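Local coordinates for snrnp sm-like protein (Pyrococcus abyssi, PDB 1H64) that assembles into a heptameric Sm-fold core and binds RNA, as related Sm proteins do in eukaryotes, at the interface of chains A and B. Residues are numbered along the deposited sequence; one frame, centred on the assembly and turned at random. Chains: chain A/B, Snrnp sm-like protein.

The interface of chains A and B. Residues chain A 22, 67-68; chain B 21, 62-63, 66.
B:Arg63 and B:Asn66 of one subunit converge on the backbone carbonyl of A:Val67 in its neighbour, part of the subunit contact that builds the Sm heptamer. The B:Arg63 chain bends at its third torsion (chi3 59°) and turns the guanidinium edge-on to the carbonyl, NH1 donating to A:Val67 O at 2.7 Å within the planes of both groups. The amide ND2 of B:Asn66 reaches the same oxygen at 3.1 Å, tilted somewhat from the carbonyl plane, and the two donors together hold this acceptor. One residue on, the backbone N of B:Arg63 binds A:Leu68 O at 3.0 Å, a main-chain link just past the end of strand 60-62. The methylene CD of B:Arg63 also packs against A:Val67 CB. With an alanine here, A:Val67 O would probably lose its guanidinium donor and a gap would be likely to open beside the valine CB. A:Leu68 swings its CG away from the backbone N (chi1 172°), which points the isobutyl group at B:Leu21, and the two side chains meet tip to tip, A:Leu68 CD1 lying 3.6 Å from B:Leu21 CD2. Extended beyond CG, A:Lys22 passes obliquely by the B:Asn66 amide, its methylenes running past the oxygen end. On another side of that asparagine, A:Leu68 CD1 rests 3.5 Å from B:Asn66 CB, giving the residue an apolar contact as well as a polar one.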
# COMPACT_ATOMS: atom_id res chain seq x y z
N LYS A 22 0.27 3.09 13.44
CA LYS A 22 -0.92 2.34 13.05
C LYS A 22 -1.09 1.02 13.80
O LYS A 22 -1.58 0.05 13.23
CB LYS A 22 -0.87 2.06 11.54
CG LYS A 22 -0.46 3.27 10.71
CD LYS A 22 -0.49 2.97 9.21
CE LYS A 22 -0.03 4.18 8.39
NZ LYS A 22 -0.19 3.94 6.92
N VAL A 67 3.05 6.40 10.33
CA VAL A 67 2.41 7.25 11.32
C VAL A 67 0.92 7.50 11.15
O VAL A 67 0.45 7.81 10.05
CB VAL A 67 3.14 8.64 11.42
CG1 VAL A 67 2.45 9.53 12.45
CG2 VAL A 67 4.60 8.44 11.86
N LEU A 68 0.17 7.33 12.24
CA LEU A 68 -1.27 7.60 12.24
C LEU A 68 -1.46 9.07 12.62
O LEU A 68 -2.20 9.81 11.96
CB LEU A 68 -1.99 6.72 13.28
CG LEU A 68 -3.47 7.04 13.49
CD1 LEU A 68 -4.26 6.63 12.26
CD2 LEU A 68 -4.01 6.31 14.73
N LEU B 21 -11.53 6.42 10.96
CA LEU B 21 -10.38 5.61 10.57
C LEU B 21 -10.88 4.20 10.31
O LEU B 21 -11.96 3.82 10.76
CB LEU B 21 -9.35 5.58 11.70
CG LEU B 21 -8.16 6.55 11.77
CD1 LEU B 21 -8.52 7.93 11.28
CD2 LEU B 21 -7.68 6.59 13.24
N ILE B 62 -3.32 14.35 12.17
CA ILE B 62 -3.64 13.01 11.71
C ILE B 62 -3.36 12.88 10.20
O ILE B 62 -3.78 13.72 9.40
CB ILE B 62 -5.12 12.66 11.96
CG1 ILE B 62 -6.00 13.41 10.98
CG2 ILE B 62 -5.54 13.02 13.40
CD1 ILE B 62 -7.27 12.66 10.63
N ARG B 63 -2.66 11.82 9.81
CA ARG B 63 -2.31 11.64 8.39
C ARG B 63 -3.49 11.11 7.58
O ARG B 63 -4.14 10.13 7.96
CB ARG B 63 -1.10 10.72 8.26
CG ARG B 63 0.19 11.40 8.69
CD ARG B 63 1.40 10.52 8.47
NE ARG B 63 1.57 10.14 7.06
CZ ARG B 63 1.23 8.96 6.56
NH1 ARG B 63 0.69 8.01 7.34
NH2 ARG B 63 1.43 8.71 5.28
N ASN B 66 -4.56 7.28 6.49
CA ASN B 66 -5.27 6.36 7.37
C ASN B 66 -6.76 6.70 7.45
O ASN B 66 -7.53 6.00 8.08
CB ASN B 66 -4.70 6.44 8.79
CG ASN B 66 -3.19 6.34 8.84
OD1 ASN B 66 -2.62 5.27 8.64
ND2 ASN B 66 -2.53 7.46 9.10